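AA9 family lytic polysaccharide monooxygenase D (PDB 5UFV) cleaves cellulose chains by copper-dependent oxidation, using a reductant and dioxygen or hydrogen peroxide to give C1-oxidised products. Local coordinates at residues Pro37-Asn49 / Lys190-Pro202. Numbering follows the deposited sequence.
Sequences PVLSASDPKLRCN and KAAIPGYCQQSDP
Two irregular loops of the AA9 beta-sandwich run alongside each other here, with Ala41 CA 5.2 Å from Gln199 CA and Arg47 near Ile193, and no direct backbone-to-backbone hydrogen bond joins them. Segment 37-49 leaves the copper-bearing side of the fold, makes a type I turn from Ser40 to Asp43 and enters a short helical turn capped by the Asp43 carboxylate. Segment 190-202 begins with the weakly bonded edge strand 190-191; both segments pack on strands 149-159 and 167-177, and the disulfide Cys48-Cys172 ties 37-49 to the latter.

At one end Arg47 turns the NE/NH2 edge of its guanidinium to one carbonyl oxygen. Its chain, extended until it turns at the CG-CD bond (chi3 -63°), brings NE to 2.7 Å and NH2 to 3.0 Å from Ile193 O, which lies in the guanidinium plane; NH1 is held by Asp95 O. Two donors thus satisfy the carbonyl before cis Pro194, whose compact ring packs CB 3.2 Å from Ala41 O and CG near the Asp43 carbonyl. Leu46 and Ile193 cross at about a right angle, Leu46 CG touching Ile193 CG2, while Leu46 CD2 lies against Pro194 and the Tyr196 ring; branched apolar chains suit this buried layer. Ala41 is small enough for its CB to sit against Cys197 SG.

At the other end Gln199 uses both halves of its amide on backbone: OE1 takes a nearly straight bond from Ala41 N (2.7 Å, 170°), while NE2 gives a weak one to Leu39 O. The Leu39 side chain lies about 4 Å from that of Gln167, which probably binds O2. Gly195 suits its phi of 140°, where a CB would collide with the preceding carbonyl O. A water bridges the loops, donating to Ala41 O and Cys197 O and accepting from Gly195 N at 2.8 Å.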
ATOM      1  N   PRO A  37       7.500  12.144   0.326  1.00 29.98           N
ATOM      2  CA  PRO A  37       7.724  10.851  -0.290  1.00 29.90           C
ATOM      3  C   PRO A  37       9.028  10.192   0.157  1.00 29.83           C
ATOM      4  O   PRO A  37       9.953  10.869   0.586  1.00 28.56           O
ATOM      5  CB  PRO A  37       7.795  11.203  -1.781  1.00 30.41           C
ATOM      6  CG  PRO A  37       8.351  12.599  -1.796  1.00 30.50           C
ATOM      7  CD  PRO A  37       7.680  13.258  -0.630  1.00 30.54           C
ATOM      8  N   VAL A  38       9.068   8.869   0.056  1.00 30.10           N
ATOM      9  CA  VAL A  38      10.314   8.121   0.054  1.00 31.13           C
ATOM     10  C   VAL A  38      10.718   8.145  -1.412  1.00 31.66           C
ATOM     11  O   VAL A  38       9.870   7.912  -2.288  1.00 30.25           O
ATOM     12  CB  VAL A  38      10.114   6.679   0.566  1.00 32.32           C
ATOM     13  CG1 VAL A  38      11.377   5.843   0.416  1.00 33.02           C
ATOM     14  CG2 VAL A  38       9.651   6.684   2.020  1.00 32.10           C
ATOM     15  N   LEU A  39      11.986   8.477  -1.680  1.00 32.81           N
ATOM     16  CA  LEU A  39      12.468   8.729  -3.053  1.00 33.26           C
ATOM     17  C   LEU A  39      13.302   7.609  -3.643  1.00 33.97           C
ATOM     18  O   LEU A  39      13.568   7.612  -4.837  1.00 36.38           O
ATOM     19  CB  LEU A  39      13.258  10.033  -3.110  1.00 33.85           C
ATOM     20  CG  LEU A  39      12.357  11.272  -2.974  1.00 35.07           C
ATOM     21  CD1 LEU A  39      13.142  12.570  -2.757  1.00 34.45           C
ATOM     22  CD2 LEU A  39      11.422  11.384  -4.170  1.00 33.82           C
ATOM     23  N   SER A  40      13.684   6.637  -2.830  1.00 34.70           N
ATOM     24  CA  SER A  40      14.494   5.524  -3.309  1.00 35.00           C
ATOM     25  C   SER A  40      13.918   4.147  -2.929  1.00 34.23           C
ATOM     26  O   SER A  40      13.655   3.868  -1.767  1.00 34.91           O
ATOM     27  CB  SER A  40      15.888   5.665  -2.759  1.00 35.33           C
ATOM     28  OG  SER A  40      16.407   4.396  -2.447  1.00 37.79           O
ATOM     29  N   ALA A  41      13.768   3.290  -3.931  1.00 32.53           N
ATOM     30  CA  ALA A  41      13.330   1.910  -3.767  1.00 31.89           C
ATOM     31  C   ALA A  41      14.141   1.057  -2.784  1.00 32.75           C
ATOM     32  O   ALA A  41      13.655   0.044  -2.290  1.00 34.56           O
ATOM     33  CB  ALA A  41      13.326   1.219  -5.129  1.00 32.21           C
ATOM     34  N   SER A  42      15.382   1.401  -2.516  1.00 32.64           N
ATOM     35  CA  SER A  42      16.134   0.611  -1.562  1.00 34.05           C
ATOM     36  C   SER A  42      16.174   1.242  -0.145  1.00 34.41           C
ATOM     37  O   SER A  42      16.887   0.751   0.729  1.00 35.23           O
ATOM     38  CB  SER A  42      17.542   0.410  -2.099  1.00 35.74           C
ATOM     39  OG  SER A  42      18.276   1.611  -2.005  1.00 36.69           O
ATOM     40  N   ASP A  43      15.419   2.318   0.074  1.00 34.15           N
ATOM     41  CA  ASP A  43      15.391   3.010   1.358  1.00 35.84           C
ATOM     42  C   ASP A  43      14.548   2.194   2.355  1.00 36.29           C
ATOM     43  O   ASP A  43      13.445   1.764   2.024  1.00 35.89           O
ATOM     44  CB  ASP A  43      14.812   4.416   1.151  1.00 37.09           C
ATOM     45  CG  ASP A  43      14.828   5.286   2.427  1.00 38.08           C
ATOM     46  OD1 ASP A  43      15.022   4.766   3.552  1.00 37.55           O
ATOM     47  OD2 ASP A  43      14.620   6.517   2.286  1.00 36.07           O
ATOM     48  N   PRO A  44      15.067   1.951   3.571  1.00 37.14           N
ATOM     49  CA  PRO A  44      14.285   1.200   4.577  1.00 37.27           C
ATOM     50  C   PRO A  44      12.958   1.864   4.977  1.00 36.45           C
ATOM     51  O   PRO A  44      12.019   1.180   5.416  1.00 35.03           O
ATOM     52  CB  PRO A  44      15.219   1.141   5.796  1.00 38.63           C
ATOM     53  CG  PRO A  44      16.576   1.444   5.284  1.00 38.25           C
ATOM     54  CD  PRO A  44      16.437   2.248   4.026  1.00 37.89           C
ATOM     55  N   LYS A  45      12.908   3.187   4.829  1.00 35.57           N
ATOM     56  CA  LYS A  45      11.704   3.947   5.053  1.00 35.13           C
ATOM     57  C   LYS A  45      10.605   3.483   4.127  1.00 32.34           C
ATOM     58  O   LYS A  45       9.435   3.659   4.447  1.00 31.72           O
ATOM     59  CB  LYS A  45      11.930   5.426   4.816  1.00 39.31           C
ATOM     60  CG  LYS A  45      13.025   6.062   5.649  1.00 44.09           C
ATOM     61  CD  LYS A  45      12.511   6.655   6.933  1.00 49.04           C
ATOM     62  CE  LYS A  45      13.701   7.013   7.825  1.00 54.99           C
ATOM     63  NZ  LYS A  45      13.300   7.687   9.101  1.00 57.15           N
ATOM     64  N   LEU A  46      10.955   2.876   2.997  1.00 29.92           N
ATOM     65  CA  LEU A  46       9.934   2.295   2.112  1.00 29.44           C
ATOM     66  C   LEU A  46       8.957   1.315   2.793  1.00 27.87           C
ATOM     67  O   LEU A  46       7.802   1.267   2.428  1.00 26.67           O
ATOM     68  CB  LEU A  46      10.585   1.607   0.925  1.00 30.52           C
ATOM     69  CG  LEU A  46       9.627   1.113  -0.152  1.00 31.31           C
ATOM     70  CD1 LEU A  46       8.817   2.268  -0.739  1.00 31.85           C
ATOM     71  CD2 LEU A  46      10.401   0.398  -1.231  1.00 32.20           C
ATOM     72  N   ARG A  47       9.404   0.577   3.799  1.00 27.32           N
ATOM     73  CA  ARG A  47       8.569  -0.425   4.422  1.00 27.25           C
ATOM     74  C   ARG A  47       7.339   0.155   5.102  1.00 27.30           C
ATOM     75  O   ARG A  47       6.210  -0.142   4.724  1.00 25.73           O
ATOM     76  CB  ARG A  47       9.383  -1.251   5.432  1.00 28.71           C
ATOM     77  CG  ARG A  47       8.663  -2.496   5.929  1.00 29.45           C
ATOM     78  CD  ARG A  47       9.518  -3.319   6.869  1.00 29.60           C
ATOM     79  NE  ARG A  47      10.670  -3.783   6.132  1.00 30.26           N
ATOM     80  CZ  ARG A  47      11.745  -4.323   6.661  1.00 29.35           C
ATOM     81  NH1 ARG A  47      11.851  -4.510   7.975  1.00 31.00           N
ATOM     82  NH2 ARG A  47      12.722  -4.651   5.854  1.00 28.22           N
ATOM     83  N   CYS A  48       7.554   0.959   6.123  1.00 29.26           N
ATOM     84  CA  CYS A  48       6.459   1.517   6.900  1.00 30.14           C
ATOM     85  C   CYS A  48       6.743   2.969   7.223  1.00 29.35           C
ATOM     86  O   CYS A  48       6.337   3.472   8.274  1.00 29.91           O
ATOM     87  CB  CYS A  48       6.292   0.718   8.198  1.00 35.09           C
ATOM     88  SG  CYS A  48       5.712  -0.998   7.996  1.00 38.31           S
ATOM     89  N   ASN A  49       7.429   3.652   6.305  1.00 27.63           N
ATOM     90  CA  ASN A  49       7.739   5.067   6.456  1.00 26.27           C
ATOM     91  C   ASN A  49       8.439   5.319   7.778  1.00 26.30           C
ATOM     92  O   ASN A  49       8.193   6.335   8.425  1.00 26.88           O
ATOM     93  CB  ASN A  49       6.455   5.906   6.354  1.00 24.94           C
ATOM     94  CG  ASN A  49       6.644   7.231   5.645  1.00 23.27           C
ATOM     95  OD1 ASN A  49       7.724   7.778   5.564  1.00 24.73           O
ATOM     96  ND2 ASN A  49       5.566   7.761   5.157  1.00 22.81           N
ATOM     97  N   LYS A 190       5.326 -13.797  -2.348  1.00 45.22           N
ATOM     98  CA  LYS A 190       5.924 -12.985  -1.295  1.00 43.84           C
ATOM     99  C   LYS A 190       7.168 -12.250  -1.779  1.00 42.39           C
ATOM    100  O   LYS A 190       7.870 -12.744  -2.670  1.00 44.62           O
ATOM    101  CB  LYS A 190       6.312 -13.866  -0.108  1.00 45.53           C
ATOM    102  CG  LYS A 190       5.143 -14.403   0.694  1.00 45.36           C
ATOM    103  CD  LYS A 190       5.601 -15.611   1.494  1.00 47.17           C
ATOM    104  CE  LYS A 190       4.777 -15.816   2.752  1.00 47.66           C
ATOM    105  NZ  LYS A 190       5.087 -17.158   3.311  1.00 48.89           N
ATOM    106  N   ALA A 191       7.412 -11.078  -1.172  1.00 39.85           N
ATOM    107  CA  ALA A 191       8.601 -10.239  -1.400  1.00 36.37           C
ATOM    108  C   ALA A 191       9.063  -9.557  -0.117  1.00 34.24           C
ATOM    109  O   ALA A 191       8.320  -9.442   0.858  1.00 32.64           O
ATOM    110  CB  ALA A 191       8.290  -9.169  -2.415  1.00 35.10           C
ATOM    111  N   ALA A 192      10.306  -9.111  -0.136  1.00 32.94           N
ATOM    112  CA  ALA A 192      10.821  -8.215   0.868  1.00 32.64           C
ATOM    113  C   ALA A 192      10.499  -6.782   0.483  1.00 30.77           C
ATOM    114  O   ALA A 192      10.312  -6.470  -0.699  1.00 29.33           O
ATOM    115  CB  ALA A 192      12.330  -8.397   0.985  1.00 34.35           C
ATOM    116  N   ILE A 193      10.420  -5.918   1.485  1.00 30.78           N
ATOM    117  CA  ILE A 193      10.268  -4.481   1.248  1.00 32.04           C
ATOM    118  C   ILE A 193      11.174  -3.730   2.227  1.00 33.16           C
ATOM    119  O   ILE A 193      11.036  -3.903   3.442  1.00 33.70           O
ATOM    120  CB  ILE A 193       8.840  -4.000   1.495  1.00 32.26           C
ATOM    121  CG1 ILE A 193       7.829  -4.855   0.747  1.00 35.79           C
ATOM    122  CG2 ILE A 193       8.680  -2.571   1.038  1.00 32.16           C
ATOM    123  CD1 ILE A 193       6.401  -4.546   1.165  1.00 35.76           C
ATOM    124  N   PRO A 194      12.122  -2.930   1.745  1.00 33.22           N
ATOM    125  CA  PRO A 194      12.483  -2.784   0.326  1.00 33.83           C
ATOM    126  C   PRO A 194      12.992  -4.079  -0.282  1.00 34.10           C
ATOM    127  O   PRO A 194      13.405  -4.971   0.458  1.00 33.84           O
ATOM    128  CB  PRO A 194      13.632  -1.769   0.368  1.00 33.89           C
ATOM    129  CG  PRO A 194      14.195  -1.884   1.748  1.00 32.82           C
ATOM    130  CD  PRO A 194      13.041  -2.204   2.637  1.00 32.47           C
ATOM    131  N   GLY A 195      12.949  -4.176  -1.612  1.00 34.11           N
ATOM    132  CA  GLY A 195      13.381  -5.390  -2.298  1.00 35.70           C
ATOM    133  C   GLY A 195      12.525  -5.823  -3.477  1.00 36.78           C
ATOM    134  O   GLY A 195      13.040  -6.364  -4.458  1.00 38.28           O
ATOM    135  N   TYR A 196      11.220  -5.603  -3.393  1.00 35.29           N
ATOM    136  CA  TYR A 196      10.318  -6.080  -4.441  1.00 35.46           C
ATOM    137  C   TYR A 196      10.502  -5.409  -5.811  1.00 35.36           C
ATOM    138  O   TYR A 196       9.987  -5.897  -6.831  1.00 33.93           O
ATOM    139  CB  TYR A 196       8.858  -5.948  -3.981  1.00 34.53           C
ATOM    140  CG  TYR A 196       8.282  -4.548  -4.007  1.00 34.09           C
ATOM    141  CD1 TYR A 196       7.637  -4.067  -5.137  1.00 33.78           C
ATOM    142  CD2 TYR A 196       8.352  -3.722  -2.889  1.00 35.00           C
ATOM    143  CE1 TYR A 196       7.097  -2.804  -5.163  1.00 34.13           C
ATOM    144  CE2 TYR A 196       7.809  -2.447  -2.903  1.00 34.92           C
ATOM    145  CZ  TYR A 196       7.176  -1.990  -4.049  1.00 35.38           C
ATOM    146  OH  TYR A 196       6.626  -0.714  -4.093  1.00 34.99           O
ATOM    147  N   CYS A 197      11.184  -4.270  -5.823  1.00 35.11           N
ATOM    148  CA  CYS A 197      11.483  -3.581  -7.064  1.00 37.75           C
ATOM    149  C   CYS A 197      12.849  -2.969  -6.936  1.00 38.28           C
ATOM    150  O   CYS A 197      13.292  -2.764  -5.820  1.00 38.59           O
ATOM    151  CB  CYS A 197      10.447  -2.493  -7.356  1.00 37.45           C
ATOM    152  SG  CYS A 197      10.335  -1.150  -6.141  1.00 38.25           S
ATOM    153  N   GLN A 198      13.511  -2.711  -8.067  1.00 39.91           N
ATOM    154  CA  GLN A 198      14.766  -1.945  -8.110  1.00 42.72           C
ATOM    155  C   GLN A 198      14.501  -0.558  -8.654  1.00 39.59           C
ATOM    156  O   GLN A 198      13.602  -0.367  -9.450  1.00 38.03           O
ATOM    157  CB  GLN A 198      15.823  -2.613  -9.007  1.00 47.18           C
ATOM    158  CG  GLN A 198      16.064  -4.083  -8.718  1.00 50.20           C
ATOM    159  CD  GLN A 198      16.620  -4.282  -7.330  1.00 51.54           C
ATOM    160  OE1 GLN A 198      17.711  -3.802  -7.019  1.00 55.71           O
ATOM    161  NE2 GLN A 198      15.871  -4.983  -6.483  1.00 49.41           N
ATOM    162  N   GLN A 199      15.329   0.392  -8.247  1.00 38.83           N
ATOM    163  CA  GLN A 199      15.171   1.773  -8.662  1.00 38.57           C
ATOM    164  C   GLN A 199      15.089   1.920 -10.182  1.00 38.82           C
ATOM    165  O   GLN A 199      14.322   2.741 -10.674  1.00 38.43           O
ATOM    166  CB  GLN A 199      16.331   2.624  -8.125  1.00 38.27           C
ATOM    167  CG  GLN A 199      16.134   4.134  -8.243  1.00 37.98           C
ATOM    168  CD  GLN A 199      15.010   4.657  -7.367  1.00 38.10           C
ATOM    169  OE1 GLN A 199      14.524   3.967  -6.478  1.00 38.54           O
ATOM    170  NE2 GLN A 199      14.586   5.880  -7.621  1.00 38.25           N
ATOM    171  N   SER A 200      15.878   1.132 -10.907  1.00 39.24           N
ATOM    172  CA  SER A 200      16.014   1.275 -12.348  1.00 40.04           C
ATOM    173  C   SER A 200      15.042   0.393 -13.164  1.00 40.84           C
ATOM    174  O   SER A 200      15.110   0.382 -14.387  1.00 40.40           O
ATOM    175  CB  SER A 200      17.449   0.971 -12.750  1.00 41.44           C
ATOM    176  OG  SER A 200      17.706  -0.418 -12.646  1.00 42.14           O
ATOM    177  N   ASP A 201      14.127  -0.319 -12.509  1.00 39.42           N
ATOM    178  CA  ASP A 201      13.134  -1.089 -13.248  1.00 39.75           C
ATOM    179  C   ASP A 201      12.265  -0.154 -14.104  1.00 41.16           C
ATOM    180  O   ASP A 201      12.010   0.990 -13.718  1.00 40.91           O
ATOM    181  CB  ASP A 201      12.232  -1.883 -12.312  1.00 39.69           C
ATOM    182  CG  ASP A 201      12.954  -3.035 -11.600  1.00 41.23           C
ATOM    183  OD1 ASP A 201      14.120  -3.357 -11.932  1.00 42.56           O
ATOM    184  OD2 ASP A 201      12.328  -3.626 -10.675  1.00 41.74           O
ATOM    185  N   PRO A 202      11.793  -0.645 -15.264  1.00 42.38           N
ATOM    186  CA  PRO A 202      11.101   0.204 -16.262  1.00 42.49           C
ATOM    187  C   PRO A 202       9.650   0.564 -15.907  1.00 41.23           C
ATOM    188  O   PRO A 202       9.010   1.343 -16.621  1.00 42.04           O
ATOM    189  CB  PRO A 202      11.131  -0.655 -17.544  1.00 42.78           C
ATOM    190  CG  PRO A 202      11.271  -2.071 -17.078  1.00 42.74           C
ATOM    191  CD  PRO A 202      11.912  -2.054 -15.711  1.00 42.58           C
TER
HETATM  192  O   HOH W   1      12.068  -2.094  -3.232  1.00 27.89           O